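SPI-1 type 3 secretion system pilotin (Salmonella typhimurium, PDB 6XFJ) acts as the pilot lipoprotein that brings the secretin InvG to the outer membrane during assembly of the type III secretion injectisome. Local coordinates at residues B[26-40]-B[67-79]. Sequence-based numbering, arbitrary orientation.
Sequences TKEQALTFFQEHPQY and SIYQTLLAAHERL. With CD (cadmium ion), chain O.
Phe33 and Leu72 form the dense middle of this contact: Leu72 CB sits over the centre of the phenyl ring, 3.8 Å from its centroid. Over the opposite face, toward its rim, lies ND1 of His37, which donates to Phe33 O at 2.7 Å, a bond lying in the imidazole plane that helps to fix the rotation of the imidazole. His37 in turn points an edge at the face of His76, His37 CD2 to His76 NE2 3.5 Å, with the planes 65° apart. Beyond it, the edge of His76 meets Tyr40, whose OH is 2.7 Å from His76 ND1, completing an aromatic cluster. The example illustrates knobs-into-holes packing between two helices running in roughly the same direction, 31° apart: Phe33, its CG anti to the backbone N (chi1 173°), drops among Tyr69, Leu72, Leu73 and His76, while Tyr69 fits reciprocally among Gln29, Thr32, Phe33 and Glu36. In this all-helical pilotin domain the pairing joins helix 25-36 and the start of the short helix 39-42 to helix 68-80. The solvent side is looser and polar: there the exposed Glu36 receives the Tyr69 hydroxyl on the syn lone pair of OE1 at 2.6 Å, its carboxylate nearly perpendicular to the phenol ring. Glu28, clear of helix 68-80, binds a cadmium ion through OE1 with Gln25 and waters. The buried start of helix 68-80 is different: Tyr69 N reaches Gln29 OE1 only weakly, at 3.5 Å, and a water joins that oxygen to Ile68 N and Thr26 OG1. Gln29 NE2 turns instead to Leu66 O and Lys64 O of the second subunit. Ser67, the N-cap, forms a capping box with Gln70, and its OG also hydrogen-bonds Asn65 O of that subunit.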
# COMPACT_ATOMS: atom_id res chain seq x y z
N THR B 26 -5.54 1.08 1.97
CA THR B 26 -5.08 2.29 1.26
C THR B 26 -5.95 3.51 1.65
O THR B 26 -5.41 4.55 1.96
CB THR B 26 -5.02 2.01 -0.24
OG1 THR B 26 -3.97 1.05 -0.38
CG2 THR B 26 -4.72 3.23 -1.08
N LYS B 27 -7.27 3.36 1.59
CA LYS B 27 -8.13 4.48 1.95
C LYS B 27 -7.95 4.88 3.41
O LYS B 27 -7.98 6.03 3.71
CB LYS B 27 -9.57 4.10 1.62
CG LYS B 27 -9.83 4.11 0.11
CD LYS B 27 -11.23 3.67 -0.24
CE LYS B 27 -11.49 3.90 -1.72
NZ LYS B 27 -12.76 3.27 -2.15
N GLU B 28 -7.77 3.90 4.28
CA GLU B 28 -7.59 4.21 5.71
C GLU B 28 -6.30 5.01 5.90
O GLU B 28 -6.28 6.02 6.63
CB GLU B 28 -7.46 2.90 6.51
CG GLU B 28 -8.73 2.13 6.80
CD GLU B 28 -8.43 0.91 7.68
OE1 GLU B 28 -7.23 0.66 8.09
OE2 GLU B 28 -9.43 0.22 8.00
N GLN B 29 -5.24 4.61 5.19
CA GLN B 29 -3.92 5.26 5.31
C GLN B 29 -4.00 6.69 4.76
O GLN B 29 -3.43 7.62 5.36
CB GLN B 29 -2.92 4.45 4.51
CG GLN B 29 -2.48 3.19 5.25
CD GLN B 29 -1.62 2.29 4.40
OE1 GLN B 29 -1.15 2.70 3.35
NE2 GLN B 29 -1.37 1.06 4.83
N ALA B 30 -4.61 6.87 3.61
CA ALA B 30 -4.76 8.20 3.03
C ALA B 30 -5.52 9.11 3.97
O ALA B 30 -5.10 10.26 4.19
CB ALA B 30 -5.44 8.12 1.68
N LEU B 31 -6.62 8.63 4.54
CA LEU B 31 -7.40 9.46 5.49
C LEU B 31 -6.49 9.82 6.68
O LEU B 31 -6.51 11.01 7.11
CB LEU B 31 -8.66 8.71 5.92
CG LEU B 31 -9.54 9.52 6.85
CD1 LEU B 31 -10.03 10.79 6.22
CD2 LEU B 31 -10.74 8.70 7.28
N THR B 32 -5.73 8.88 7.22
CA THR B 32 -4.81 9.17 8.34
C THR B 32 -3.87 10.31 7.97
O THR B 32 -3.71 11.29 8.71
CB THR B 32 -4.01 7.93 8.76
OG1 THR B 32 -4.96 6.96 9.21
CG2 THR B 32 -3.03 8.21 9.89
N PHE B 33 -3.26 10.22 6.79
CA PHE B 33 -2.29 11.24 6.35
C PHE B 33 -2.97 12.61 6.33
O PHE B 33 -2.43 13.56 6.88
CB PHE B 33 -1.77 10.89 4.95
CG PHE B 33 -0.92 12.01 4.43
CD1 PHE B 33 0.40 12.13 4.80
CD2 PHE B 33 -1.50 13.04 3.70
CE1 PHE B 33 1.15 13.22 4.38
CE2 PHE B 33 -0.74 14.12 3.25
CZ PHE B 33 0.57 14.20 3.62
N PHE B 34 -4.16 12.71 5.73
CA PHE B 34 -4.81 14.04 5.57
C PHE B 34 -5.31 14.57 6.92
O PHE B 34 -5.18 15.75 7.15
CB PHE B 34 -5.88 13.99 4.48
CG PHE B 34 -5.22 14.03 3.13
CD1 PHE B 34 -4.57 15.17 2.68
CD2 PHE B 34 -5.15 12.89 2.34
CE1 PHE B 34 -3.92 15.20 1.45
CE2 PHE B 34 -4.47 12.92 1.15
CZ PHE B 34 -3.85 14.05 0.72
N GLN B 35 -5.74 13.67 7.81
CA GLN B 35 -6.15 14.11 9.17
C GLN B 35 -4.95 14.71 9.90
O GLN B 35 -5.15 15.65 10.69
CB GLN B 35 -6.81 12.97 9.95
CG GLN B 35 -8.14 12.58 9.34
CD GLN B 35 -8.74 11.35 9.98
OE1 GLN B 35 -8.02 10.48 10.48
NE2 GLN B 35 -10.06 11.24 9.96
N GLU B 36 -3.75 14.16 9.67
CA GLU B 36 -2.47 14.59 10.33
C GLU B 36 -1.93 15.87 9.65
O GLU B 36 -1.01 16.46 10.19
CB GLU B 36 -1.40 13.48 10.23
CG GLU B 36 -1.58 12.30 11.16
CD GLU B 36 -0.61 11.16 10.86
OE1 GLU B 36 0.15 11.29 9.86
OE2 GLU B 36 -0.60 10.15 11.64
N HIS B 37 -2.40 16.18 8.43
CA HIS B 37 -1.85 17.31 7.62
C HIS B 37 -2.98 18.15 7.06
O HIS B 37 -3.08 18.29 5.83
CB HIS B 37 -0.93 16.76 6.52
CG HIS B 37 0.21 15.94 7.03
ND1 HIS B 37 0.08 14.57 7.31
CD2 HIS B 37 1.50 16.27 7.26
CE1 HIS B 37 1.26 14.12 7.75
NE2 HIS B 37 2.14 15.14 7.73
N PRO B 38 -3.75 18.86 7.91
CA PRO B 38 -4.94 19.58 7.47
C PRO B 38 -4.65 20.82 6.62
O PRO B 38 -5.58 21.35 6.03
CB PRO B 38 -5.59 20.00 8.80
CG PRO B 38 -4.45 20.01 9.79
CD PRO B 38 -3.56 18.86 9.35
N GLN B 39 -3.40 21.27 6.56
CA GLN B 39 -3.01 22.35 5.60
C GLN B 39 -3.46 22.01 4.16
O GLN B 39 -3.81 22.91 3.38
CB GLN B 39 -1.51 22.64 5.65
CG GLN B 39 -1.06 23.76 4.74
CD GLN B 39 -1.78 25.08 4.92
OE1 GLN B 39 -2.23 25.46 6.02
NE2 GLN B 39 -1.88 25.81 3.80
N TYR B 40 -3.42 20.75 3.79
CA TYR B 40 -3.81 20.32 2.43
C TYR B 40 -5.31 20.46 2.17
O TYR B 40 -5.69 20.45 0.99
CB TYR B 40 -3.27 18.93 2.14
CG TYR B 40 -1.77 18.95 2.18
CD1 TYR B 40 -1.07 19.65 1.21
CD2 TYR B 40 -1.05 18.24 3.12
CE1 TYR B 40 0.31 19.69 1.24
CE2 TYR B 40 0.34 18.25 3.13
CZ TYR B 40 1.03 19.00 2.20
OH TYR B 40 2.41 19.03 2.22
N SER B 67 3.93 2.11 0.95
CA SER B 67 2.48 2.30 1.09
C SER B 67 2.02 3.66 0.63
O SER B 67 2.83 4.59 0.49
CB SER B 67 2.08 2.07 2.53
OG SER B 67 2.52 3.15 3.32
N ILE B 68 0.70 3.87 0.48
CA ILE B 68 0.19 5.23 0.21
C ILE B 68 0.58 6.14 1.36
O ILE B 68 0.86 7.30 1.12
CB ILE B 68 -1.29 5.24 -0.13
CG1 ILE B 68 -1.62 6.55 -0.84
CG2 ILE B 68 -2.14 4.97 1.14
CD1 ILE B 68 -3.02 6.60 -1.34
N TYR B 69 0.54 5.68 2.63
CA TYR B 69 0.89 6.58 3.73
C TYR B 69 2.34 7.05 3.52
O TYR B 69 2.65 8.22 3.67
CB TYR B 69 0.70 5.87 5.08
CG TYR B 69 1.01 6.80 6.22
CD1 TYR B 69 0.06 7.68 6.74
CD2 TYR B 69 2.28 6.85 6.75
CE1 TYR B 69 0.36 8.62 7.69
CE2 TYR B 69 2.57 7.77 7.77
CZ TYR B 69 1.62 8.66 8.24
OH TYR B 69 1.92 9.53 9.24
N GLN B 70 3.22 6.10 3.30
CA GLN B 70 4.68 6.38 3.20
C GLN B 70 4.97 7.29 1.99
O GLN B 70 5.80 8.15 2.09
CB GLN B 70 5.45 5.08 3.03
CG GLN B 70 5.40 4.25 4.31
CD GLN B 70 5.60 2.77 4.13
OE1 GLN B 70 5.85 2.28 3.03
NE2 GLN B 70 5.44 1.98 5.21
N THR B 71 4.22 7.09 0.90
CA THR B 71 4.48 7.92 -0.30
C THR B 71 3.85 9.29 -0.20
O THR B 71 4.44 10.25 -0.69
CB THR B 71 4.11 7.15 -1.54
OG1 THR B 71 2.77 6.72 -1.48
CG2 THR B 71 5.04 5.98 -1.76
N LEU B 72 2.69 9.44 0.40
CA LEU B 72 2.15 10.79 0.73
C LEU B 72 3.13 11.53 1.64
O LEU B 72 3.38 12.70 1.47
CB LEU B 72 0.75 10.69 1.32
CG LEU B 72 -0.38 10.34 0.37
CD1 LEU B 72 -1.63 9.95 1.10
CD2 LEU B 72 -0.67 11.51 -0.59
N LEU B 73 3.62 10.82 2.66
CA LEU B 73 4.52 11.47 3.63
C LEU B 73 5.82 11.89 2.92
O LEU B 73 6.29 12.97 3.14
CB LEU B 73 4.79 10.52 4.79
CG LEU B 73 5.45 11.13 6.01
CD1 LEU B 73 4.60 12.18 6.67
CD2 LEU B 73 5.78 10.06 7.01
N ALA B 74 6.36 11.01 2.07
CA ALA B 74 7.54 11.38 1.24
C ALA B 74 7.26 12.61 0.37
O ALA B 74 8.12 13.50 0.32
CB ALA B 74 7.99 10.22 0.41
N ALA B 75 6.10 12.68 -0.23
CA ALA B 75 5.72 13.83 -1.07
C ALA B 75 5.69 15.11 -0.22
O ALA B 75 6.27 16.12 -0.63
CB ALA B 75 4.41 13.54 -1.74
N HIS B 76 5.11 14.98 0.97
CA HIS B 76 5.03 16.12 1.89
C HIS B 76 6.44 16.57 2.25
O HIS B 76 6.71 17.77 2.29
CB HIS B 76 4.22 15.68 3.09
CG HIS B 76 4.27 16.60 4.23
ND1 HIS B 76 3.64 17.81 4.24
CD2 HIS B 76 4.83 16.42 5.46
CE1 HIS B 76 3.82 18.38 5.43
NE2 HIS B 76 4.58 17.56 6.19
N GLU B 77 7.29 15.64 2.62
CA GLU B 77 8.66 15.98 3.05
C GLU B 77 9.46 16.58 1.91
O GLU B 77 10.26 17.47 2.15
CB GLU B 77 9.34 14.74 3.62
CG GLU B 77 8.78 14.29 4.95
CD GLU B 77 9.45 13.10 5.63
OE1 GLU B 77 10.58 12.91 5.43
OE2 GLU B 77 8.79 12.47 6.45
N ARG B 78 9.24 16.09 0.70
CA ARG B 78 9.94 16.69 -0.45
C ARG B 78 9.48 18.16 -0.60
O ARG B 78 10.33 19.04 -0.91
CB ARG B 78 9.72 15.91 -1.74
CG ARG B 78 10.39 14.54 -1.75
CD ARG B 78 10.12 13.78 -3.03
NE ARG B 78 10.74 12.47 -3.01
CZ ARG B 78 10.88 11.68 -4.07
NH1 ARG B 78 10.45 12.08 -5.25
NH2 ARG B 78 11.42 10.48 -3.92
N LEU B 79 8.19 18.45 -0.43
CA LEU B 79 7.69 19.84 -0.47
C LEU B 79 8.39 20.64 0.63
O LEU B 79 8.75 21.79 0.36
CB LEU B 79 6.19 19.89 -0.25
CG LEU B 79 5.35 19.48 -1.44
CD1 LEU B 79 3.88 19.76 -1.17
CD2 LEU B 79 5.80 20.23 -2.68
CD CD O . -7.24 -1.48 8.89
O HOH W 1 -1.04 1.47 0.71
O HOH W 2 -8.55 -0.83 11.00
O HOH W 3 -8.97 -2.38 8.04
O HOH W 4 -5.28 -0.79 9.71
O HOH W 5 -6.87 -3.46 10.03